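Local atomic coordinates of acetylxylan esterase / glucomannan deacetylase (Cellvibrio japonicus, PDB entry 2WAA), a protein that removes acetyl groups from plant cell wall xylan and glucomannan, acting as a family 2 carbohydrate esterase. Residues T10-A15 with L114-L119; G49-A54 with T85-H90; T258-H263 with S297-Y302. All blocks are in the same frame, centred on the assembly; numbering follows the deposited sequence. Where two conformers were deposited one is given.

How the contacts relate
Contacts 1 and 2 lie side by side in one antiparallel sheet of the N-terminal beta domain, their centres about 10 Å apart. Strand 51-58 of contact 2 is the direct neighbour of strand 112-119 of contact 1, which puts the local strand order at 10-14, 112-119, 51-58, 84-91; Thr118 N probably donates to Thr53 O across the seam, 2.9 Å. Along the chain contact 2 is nested inside the loop that contact 1 closes. Contact 3 follows both, in the esterase domain on the far side of the chain's centre, about 40 Å and 43 Å away between centres. The contacts thus sample two separately built parts of the enzyme.

Contact 1 (T10-A15 with L114-L119); sequences THTIAA and LKQLTL
Thr12 and Thr118 meet through their hydroxyls, OG1 to OG1 at 2.7 Å, across a non-hydrogen-bonded pair of the antiparallel strands 10-14 and 112-119. The strand segments run at 165° to each other, with axes 4.5 Å apart. Followed outward, Thr12 CB sits 3.6 Å from both Leu117 O and Thr118 OG1. From there the side chain forks: OG1, beside the backbone N and anti to the carbonyl carbon (chi1 -60°), takes the hydroxyl bond and also lies against Thr118 CB, whereas CG2 rests 3.3 Å from Leu117 O. Thr118 adopts nearly the same rotamer, and the two side chains cross obliquely; its CG2 touches both Thr12 OG1 and Thr10 CB, the latter at 3.8 Å.

His11 with Leu119 and Ile13 with Leu117 are the hydrogen-bonded pairs, each joined by two backbone bonds, and their side chains turn to the other face. There Phe124 packs against all four, while Ile13 CG1 and Leu117 CB approach more loosely. The His11 ring has Leu119 O at its edge, near CD2, and its NE2 is hydrogen-bonded to Ser9 OG. Past Ala14 the chain leaves the strand. Ala15 N still bonds to Lys115 O, with the donor above the carbonyl plane, and Ala15 CB turns in toward Leu114, 3.6 Å from its CG.

From His11 to Ile13 the pair is regular, alternate residues serving opposite faces; at Ala14 and Gln116 the side chains diverge. Thr12 and Thr118 line one face, while the other looks toward strands 42-48 and 123-124 of the second sheet. Such layered antiparallel sheets are characteristic of a beta-sandwich, here the N-terminal domain of the esterase.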
loop_
_atom_site.group_PDB
_atom_site.type_symbol
_atom_site.label_atom_id
_atom_site.label_comp_id
_atom_site.label_asym_id
_atom_site.label_seq_id
_atom_site.Cartn_x
_atom_site.Cartn_y
_atom_site.Cartn_z
ATOM N N THR A 10 19.250 -19.544 20.522
ATOM C CA THR A 10 18.235 -18.874 19.688
ATOM C C THR A 10 17.573 -17.746 20.480
ATOM O O THR A 10 17.585 -17.727 21.739
ATOM C CB THR A 10 17.177 -19.817 19.149
ATOM O OG1 THR A 10 16.336 -20.208 20.223
ATOM C CG2 THR A 10 17.832 -21.062 18.410
ATOM N N HIS A 11 16.980 -16.818 19.742
ATOM C CA HIS A 11 16.437 -15.632 20.318
ATOM C C HIS A 11 15.130 -15.387 19.593
ATOM O O HIS A 11 15.141 -15.164 18.385
ATOM C CB HIS A 11 17.447 -14.501 20.064
ATOM C CG HIS A 11 18.815 -14.876 20.525
ATOM N ND1 HIS A 11 19.241 -14.669 21.820
ATOM C CD2 HIS A 11 19.813 -15.536 19.892
ATOM C CE1 HIS A 11 20.469 -15.139 21.951
ATOM N NE2 HIS A 11 20.837 -15.679 20.796
ATOM N N THR A 12 14.013 -15.456 20.328
ATOM C CA THR A 12 12.692 -15.330 19.688
ATOM C C THR A 12 12.010 -14.079 20.210
ATOM O O THR A 12 12.009 -13.824 21.432
ATOM C CB THR A 12 11.847 -16.610 19.918
ATOM O OG1 THR A 12 12.514 -17.741 19.354
ATOM C CG2 THR A 12 10.483 -16.526 19.268
ATOM N N ILE A 13 11.495 -13.243 19.295
ATOM C CA ILE A 13 10.744 -12.057 19.686
ATOM C C ILE A 13 9.389 -12.059 18.993
ATOM O O ILE A 13 9.194 -12.716 17.937
ATOM C CB ILE A 13 11.488 -10.750 19.308
ATOM C CG1 ILE A 13 11.683 -10.689 17.780
ATOM C CG2 ILE A 13 12.820 -10.675 20.058
ATOM C CD1 ILE A 13 12.408 -9.379 17.326
ATOM N N ALA A 14 8.437 -11.368 19.624
ATOM C CA ALA A 14 7.114 -11.180 18.996
ATOM C C ALA A 14 7.204 -10.232 17.793
ATOM O O ALA A 14 8.126 -9.413 17.683
ATOM C CB ALA A 14 6.102 -10.624 20.025
ATOM N N ALA A 15 6.232 -10.337 16.890
ATOM C CA ALA A 15 6.197 -9.473 15.734
ATOM C C ALA A 15 6.100 -7.978 16.146
ATOM O O ALA A 15 6.663 -7.091 15.457
ATOM C CB ALA A 15 4.998 -9.873 14.849
ATOM N N LEU A 114 1.984 -12.162 11.180
ATOM C CA LEU A 114 3.322 -12.570 11.551
ATOM C C LEU A 114 3.241 -12.696 13.053
ATOM O O LEU A 114 2.863 -11.731 13.732
ATOM C CB LEU A 114 4.332 -11.476 11.189
ATOM C CG LEU A 114 5.705 -11.727 11.815
ATOM C CD1 LEU A 114 6.284 -13.030 11.312
ATOM C CD2 LEU A 114 6.635 -10.520 11.492
ATOM N N LYS A 115 3.565 -13.868 13.599
ATOM C CA LYS A 115 3.446 -14.051 15.073
ATOM C C LYS A 115 4.745 -13.774 15.834
ATOM O O LYS A 115 4.753 -13.082 16.861
ATOM C CB LYS A 115 2.983 -15.479 15.405
ATOM C CG LYS A 115 1.624 -15.754 14.805
ATOM C CD LYS A 115 1.029 -17.072 15.339
ATOM C CE LYS A 115 -0.427 -17.240 14.862
ATOM N NZ LYS A 115 -1.004 -18.548 15.322
ATOM N N GLN A 116 5.839 -14.338 15.330
ATOM C CA GLN A 116 7.125 -14.213 16.072
ATOM C C GLN A 116 8.252 -14.620 15.141
ATOM O O GLN A 116 7.995 -15.230 14.099
ATOM C CB GLN A 116 7.102 -15.039 17.398
ATOM C CG GLN A 116 6.600 -16.404 17.232
ATOM C CD GLN A 116 6.396 -17.225 18.573
ATOM O OE1 GLN A 116 6.186 -18.424 18.490
ATOM N NE2 GLN A 116 6.429 -16.588 19.739
ATOM N N LEU A 117 9.477 -14.207 15.465
ATOM C CA LEU A 117 10.674 -14.530 14.673
ATOM C C LEU A 117 11.654 -15.223 15.600
ATOM O O LEU A 117 11.811 -14.779 16.763
ATOM C CB LEU A 117 11.352 -13.236 14.201
ATOM C CG LEU A 117 10.683 -12.257 13.244
ATOM C CD1 LEU A 117 11.632 -11.067 12.931
ATOM C CD2 LEU A 117 10.276 -13.005 11.953
ATOM N N THR A 118 12.340 -16.245 15.087
ATOM C CA THR A 118 13.376 -16.934 15.856
ATOM C C THR A 118 14.727 -16.791 15.109
ATOM O O THR A 118 14.862 -17.236 13.971
ATOM C CB THR A 118 13.071 -18.409 16.038
ATOM O OG1 THR A 118 11.896 -18.570 16.853
ATOM C CG2 THR A 118 14.301 -19.121 16.736
ATOM N N LEU A 119 15.701 -16.176 15.784
ATOM C CA LEU A 119 17.047 -15.985 15.253
ATOM C C LEU A 119 17.940 -17.025 15.894
ATOM O O LEU A 119 17.959 -17.153 17.141
ATOM C CB LEU A 119 17.573 -14.610 15.695
ATOM C CG LEU A 119 19.062 -14.320 15.334
ATOM C CD1 LEU A 119 19.229 -14.223 13.822
ATOM C CD2 LEU A 119 19.579 -12.979 16.010
#

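Contact 2 (G49-A54 with T85-H90); sequences GSRLTA and TVELFH
Strands 51-54 and 85-90 pair antiparallel at 145°, and a classic beta bulge interrupts them where Leu88 and Phe89 both face Leu52, whose O accepts from Leu88 N at 2.8 Å and only weakly from Phe89 N. On one face Arg51, extended from CG to NE with CG anti to the backbone N (chi1 -171°), reaches Glu87. Its NE and NH2 grip OE1 alone, side-on at 2.8 and 2.9 Å. OE1 lies in the guanidinium plane and is met on its anti side, the two nitrogens somewhat out of the carboxylate plane; the planes are 87° apart. Thr53 CG2 covers the guanidinium centre, and Arg51 CD sits over the His90 ring, 4.1 Å from its centroid, in a CH-pi contact.

On the other face the Phe89 ring lies face-on against the backbone at Arg51 and Leu52, and Leu52 CB meets CE2 at 3.5 Å. Leu88, pointing toward the partner strand at the bulge, brings CD1 to Leu52 CD2 and Ala54 CB. Val99 of strand 94-103 packs on Leu52, Leu88 and Phe89.

The chemistry is therefore two-sided, a partly exposed arginine paired with an exposed glutamate and backed by buried apolar side chains; the two-donor grip probably stabilises the ionised carboxylate.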
loop_
_atom_site.group_PDB
_atom_site.type_symbol
_atom_site.label_atom_id
_atom_site.label_comp_id
_atom_site.label_asym_id
_atom_site.label_seq_id
_atom_site.Cartn_x
_atom_site.Cartn_y
_atom_site.Cartn_z
ATOM N N GLY A 49 23.494 -13.335 13.049
ATOM C CA GLY A 49 23.233 -14.755 13.187
ATOM C C GLY A 49 23.270 -15.526 11.885
ATOM O O GLY A 49 23.569 -14.970 10.816
ATOM N N SER A 50 22.947 -16.816 11.966
ATOM C CA SER A 50 23.070 -17.741 10.847
ATOM C C SER A 50 21.720 -18.198 10.270
ATOM O O SER A 50 21.694 -18.735 9.176
ATOM C CB SER A 50 23.880 -18.983 11.294
ATOM O OG SER A 50 23.165 -19.716 12.328
ATOM N N ARG A 51 20.623 -18.038 11.016
ATOM C CA ARG A 51 19.325 -18.476 10.517
ATOM C C ARG A 51 18.238 -17.619 11.152
ATOM O O ARG A 51 18.335 -17.219 12.343
ATOM C CB ARG A 51 19.060 -19.978 10.829
ATOM C CG ARG A 51 17.815 -20.540 10.150
ATOM C CD ARG A 51 17.659 -22.080 10.351
ATOM N NE ARG A 51 16.622 -22.587 9.465
ATOM C CZ ARG A 51 15.545 -23.244 9.880
ATOM N NH1 ARG A 51 15.391 -23.522 11.167
ATOM N NH2 ARG A 51 14.617 -23.627 9.009
ATOM N N LEU A 52 17.222 -17.297 10.354
ATOM C CA LEU A 52 16.069 -16.544 10.865
ATOM C C LEU A 52 14.799 -17.142 10.277
ATOM O O LEU A 52 14.708 -17.386 9.052
ATOM C CB LEU A 52 16.194 -15.056 10.529
ATOM C CG LEU A 52 15.092 -14.139 11.113
ATOM C CD1 LEU A 52 15.230 -14.000 12.652
ATOM C CD2 LEU A 52 15.193 -12.745 10.422
ATOM N N THR A 53 13.832 -17.460 11.150
ATOM C CA THR A 53 12.553 -18.005 10.712
ATOM C C THR A 53 11.429 -17.143 11.276
ATOM O O THR A 53 11.601 -16.461 12.285
ATOM C CB THR A 53 12.289 -19.504 11.126
ATOM O OG1 THR A 53 12.181 -19.595 12.562
ATOM C CG2 THR A 53 13.415 -20.421 10.632
ATOM N N ALA A 54 10.275 -17.214 10.628
ATOM C CA ALA A 54 9.086 -16.509 11.102
ATOM C C ALA A 54 7.894 -17.455 11.139
ATOM O O ALA A 54 7.743 -18.297 10.253
ATOM C CB ALA A 54 8.792 -15.399 10.143
ATOM N N THR A 85 6.149 -22.344 9.788
ATOM C CA THR A 85 7.457 -21.760 9.947
ATOM C C THR A 85 8.010 -21.402 8.564
ATOM O O THR A 85 8.179 -22.284 7.711
ATOM C CB THR A 85 8.416 -22.766 10.569
ATOM O OG1 THR A 85 7.846 -23.243 11.792
ATOM C CG2 THR A 85 9.788 -22.085 10.824
ATOM N N VAL A 86 8.286 -20.126 8.359
ATOM C CA VAL A 86 8.848 -19.633 7.107
ATOM C C VAL A 86 10.316 -19.319 7.316
ATOM O O VAL A 86 10.663 -18.485 8.133
ATOM C CB VAL A 86 8.112 -18.346 6.634
ATOM C CG1 VAL A 86 8.714 -17.790 5.307
ATOM C CG2 VAL A 86 6.604 -18.620 6.468
ATOM N N GLU A 87 11.183 -19.997 6.583
ATOM C CA GLU A 87 12.615 -19.699 6.685
ATOM C C GLU A 87 12.913 -18.434 5.894
ATOM O O GLU A 87 12.572 -18.358 4.704
ATOM C CB GLU A 87 13.449 -20.846 6.092
ATOM C CG GLU A 87 14.966 -20.598 6.324
ATOM C CD GLU A 87 15.802 -21.792 5.856
ATOM O OE1 GLU A 87 16.039 -22.687 6.687
ATOM O OE2 GLU A 87 16.192 -21.822 4.682
ATOM N N LEU A 88 13.498 -17.435 6.549
ATOM C CA LEU A 88 13.802 -16.181 5.886
ATOM C C LEU A 88 15.218 -16.236 5.343
ATOM O O LEU A 88 15.445 -15.876 4.188
ATOM C CB LEU A 88 13.627 -14.996 6.866
ATOM C CG LEU A 88 12.176 -14.829 7.414
ATOM C CD1 LEU A 88 12.128 -13.733 8.471
ATOM C CD2 LEU A 88 11.141 -14.603 6.307
ATOM N N PHE A 89 16.165 -16.715 6.138
ATOM C CA PHE A 89 17.507 -16.986 5.600
ATOM C C PHE A 89 18.184 -18.069 6.422
ATOM O O PHE A 89 17.767 -18.362 7.538
ATOM C CB PHE A 89 18.373 -15.696 5.532
ATOM C CG PHE A 89 18.941 -15.245 6.861
ATOM C CD1 PHE A 89 20.075 -15.837 7.419
ATOM C CD2 PHE A 89 18.379 -14.159 7.516
ATOM C CE1 PHE A 89 20.630 -15.355 8.652
ATOM C CE2 PHE A 89 18.896 -13.679 8.714
ATOM C CZ PHE A 89 20.034 -14.276 9.289
ATOM N N HIS A 90 19.205 -18.671 5.844
ATOM C CA HIS A 90 20.002 -19.639 6.529
ATOM C C HIS A 90 21.366 -19.709 5.832
ATOM O O HIS A 90 21.415 -19.916 4.603
ATOM C CB HIS A 90 19.326 -21.009 6.395
ATOM C CG HIS A 90 20.051 -22.078 7.140
ATOM N ND1 HIS A 90 19.896 -23.424 6.873
ATOM C CD2 HIS A 90 20.968 -21.990 8.132
ATOM C CE1 HIS A 90 20.664 -24.121 7.696
ATOM N NE2 HIS A 90 21.325 -23.275 8.468
#

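Contact 3 (T258-H263 with S297-Y302)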
loop_
_atom_site.group_PDB
_atom_site.type_symbol
_atom_site.label_atom_id
_atom_site.label_comp_id
_atom_site.label_asym_id
_atom_site.label_seq_id
_atom_site.Cartn_x
_atom_site.Cartn_y
_atom_site.Cartn_z
ATOM N N THR A 258 -12.171 15.840 5.651
ATOM C CA THR A 258 -11.759 14.891 6.667
ATOM C C THR A 258 -10.236 14.693 6.691
ATOM O O THR A 258 -9.598 14.689 7.761
ATOM C CB THR A 258 -12.448 13.513 6.414
ATOM O OG1 THR A 258 -13.878 13.665 6.556
ATOM C CG2 THR A 258 -11.926 12.419 7.405
ATOM N N LEU A 259 -9.638 14.533 5.511
ATOM C CA LEU A 259 -8.207 14.359 5.457
ATOM C C LEU A 259 -7.490 15.576 6.050
ATOM O O LEU A 259 -6.487 15.444 6.772
ATOM C CB LEU A 259 -7.728 14.185 4.017
ATOM C CG LEU A 259 -8.230 12.914 3.354
ATOM C CD1 LEU A 259 -7.703 12.923 1.926
ATOM C CD2 LEU A 259 -7.733 11.643 4.109
ATOM N N LEU A 260 -7.953 16.755 5.667
ATOM C CA LEU A 260 -7.269 17.993 6.053
ATOM C C LEU A 260 -7.297 18.132 7.587
ATOM O O LEU A 260 -6.341 18.601 8.209
ATOM C CB LEU A 260 -7.985 19.200 5.420
ATOM C CG LEU A 260 -7.728 19.456 3.898
ATOM C CD1 LEU A 260 -8.780 20.458 3.320
ATOM C CD2 LEU A 260 -6.344 19.934 3.653
ATOM N N ASP A 261 -8.428 17.774 8.155
ATOM C CA ASP A 261 -8.657 17.875 9.600
ATOM C C ASP A 261 -7.874 16.778 10.340
ATOM O O ASP A 261 -7.225 17.046 11.343
ATOM C CB ASP A 261 -10.161 17.760 9.874
ATOM C CG ASP A 261 -10.473 17.632 11.335
ATOM O OD1 ASP A 261 -9.753 18.296 12.134
ATOM O OD2 ASP A 261 -11.416 16.877 11.700
ATOM N N ASN A 262 -7.895 15.547 9.832
ATOM C CA ASN A 262 -7.131 14.455 10.485
ATOM C C ASN A 262 -5.619 14.569 10.435
ATOM O O ASN A 262 -4.925 14.002 11.285
ATOM C CB ASN A 262 -7.509 13.094 9.861
ATOM C CG ASN A 262 -8.911 12.658 10.224
ATOM O OD1 ASN A 262 -9.586 13.323 11.029
ATOM N ND2 ASN A 262 -9.367 11.557 9.635
ATOM N N HIS A 263 -5.103 15.282 9.426
ATOM C CA HIS A 263 -3.654 15.335 9.136
ATOM C C HIS A 263 -3.303 16.793 8.905
ATOM O O HIS A 263 -3.142 17.242 7.736
ATOM C CB HIS A 263 -3.381 14.548 7.853
ATOM C CG HIS A 263 -3.948 13.159 7.886
ATOM N ND1 HIS A 263 -3.476 12.190 8.746
ATOM C CD2 HIS A 263 -4.954 12.587 7.181
ATOM C CE1 HIS A 263 -4.159 11.066 8.551
ATOM N NE2 HIS A 263 -5.069 11.287 7.614
ATOM N N SER A 297 -8.393 25.556 -0.347
ATOM C CA SER A 297 -7.349 25.189 0.597
ATOM C C SER A 297 -5.999 25.405 -0.039
ATOM O O SER A 297 -5.790 24.985 -1.163
ATOM C CB SER A 297 -7.479 23.711 0.955
ATOM O OG SER A 297 -6.390 23.307 1.764
ATOM N N ASN A 298 -5.076 26.031 0.669
ATOM C CA ASN A 298 -3.734 26.168 0.154
ATOM C C ASN A 298 -2.885 24.920 0.457
ATOM O O ASN A 298 -1.658 24.953 0.317
ATOM C CB ASN A 298 -3.053 27.394 0.777
ATOM C CG ASN A 298 -3.018 27.357 2.321
ATOM O OD1 ASN A 298 -3.374 26.359 2.983
ATOM N ND2 ASN A 298 -2.576 28.475 2.908
ATOM N N ARG A 299 -3.545 23.862 0.927
ATOM C CA ARG A 299 -2.887 22.573 1.128
ATOM C C ARG A 299 -3.322 21.500 0.126
ATOM O O ARG A 299 -2.916 20.336 0.262
ATOM C CB ARG A 299 -3.244 22.027 2.511
ATOM C CG ARG A 299 -2.710 22.847 3.621
ATOM C CD ARG A 299 -2.446 21.896 4.760
ATOM N NE ARG A 299 -3.598 21.866 5.602
ATOM C CZ ARG A 299 -4.074 20.802 6.214
ATOM N NH1 ARG A 299 -3.536 19.591 6.047
ATOM N NH2 ARG A 299 -5.124 20.972 6.997
ATOM N N VAL A 300 -4.170 21.856 -0.829
ATOM C CA VAL A 300 -4.683 20.841 -1.760
ATOM C C VAL A 300 -4.339 21.151 -3.198
ATOM O O VAL A 300 -4.648 22.257 -3.693
ATOM C CB VAL A 300 -6.242 20.697 -1.679
ATOM C CG1 VAL A 300 -6.729 19.523 -2.617
ATOM C CG2 VAL A 300 -6.633 20.380 -0.253
ATOM N N PHE A 301 -3.699 20.194 -3.869
ATOM C CA PHE A 301 -3.147 20.444 -5.215
ATOM C C PHE A 301 -3.565 19.334 -6.156
ATOM O O PHE A 301 -4.197 18.377 -5.757
ATOM C CB PHE A 301 -1.607 20.532 -5.138
ATOM C CG PHE A 301 -1.152 21.683 -4.282
ATOM C CD1 PHE A 301 -1.110 22.949 -4.816
ATOM C CD2 PHE A 301 -0.957 21.525 -2.923
ATOM C CE1 PHE A 301 -0.784 24.064 -4.009
ATOM C CE2 PHE A 301 -0.608 22.591 -2.131
ATOM C CZ PHE A 301 -0.534 23.876 -2.668
ATOM N N TYR A 302 -3.190 19.501 -7.422
ATOM C CA TYR A 302 -3.515 18.580 -8.497
ATOM C C TYR A 302 -2.230 18.125 -9.190
ATOM O O TYR A 302 -1.327 18.934 -9.386
ATOM C CB TYR A 302 -4.393 19.305 -9.536
ATOM C CG TYR A 302 -4.664 18.441 -10.782
ATOM C CD1 TYR A 302 -5.394 17.271 -10.673
ATOM C CD2 TYR A 302 -4.166 18.787 -12.037
ATOM C CE1 TYR A 302 -5.627 16.469 -11.757
ATOM C CE2 TYR A 302 -4.400 17.957 -13.151
ATOM C CZ TYR A 302 -5.141 16.812 -12.980
ATOM O OH TYR A 302 -5.428 15.941 -14.020
#
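The side chains of Leu260 and Arg299 run alongside one another in opposite senses where helix 245-262 ends beside the entry to strand 300-302, in the alpha/beta SGNH-type esterase domain. The strand lies at one edge of the domain's parallel sheet and neighbours strand 267-270, so the contact joins the end of a helix to the start of an edge strand. Leu260 CD2 stands over the centre of the guanidinium face, 3.5 Å from Arg299 CZ. The arginine chain bends at chi2 and chi3 (-149° and -93°), which turn CD and NE out of an extended path.

With its face on the leucine, the guanidinium turns its edge to the carbonyls of the helix end. Leu260 O lies in the guanidinium plane and receives NH2 at 2.9 Å in a nearly straight bond (173°), although the donor stands above the carbonyl plane. NH1 gives a more bent bond to His263 O, which is tilted somewhat from the guanidinium plane and belongs to the first residue to leave helical geometry; NH1 also bonds to Ala266 O beyond it. Arg299 thus ties together backbone oxygens on both sides of the helix end, a site where the carbonyls would be expected to suit a positive charge.

Leu260 also crosses Val300 at about a right angle, CD2 to CG2 at 3.9 Å. Ile268 of strand 267-270 packs on the same leucine, and Leu270 and Leu295 pack on Val300.

Ser297 opens the type I turn leading into the strand. Its OG lies 3.9 Å from Leu260 CD2 and, in an ST turn, accepts a 3.0 Å bond from Arg299 N.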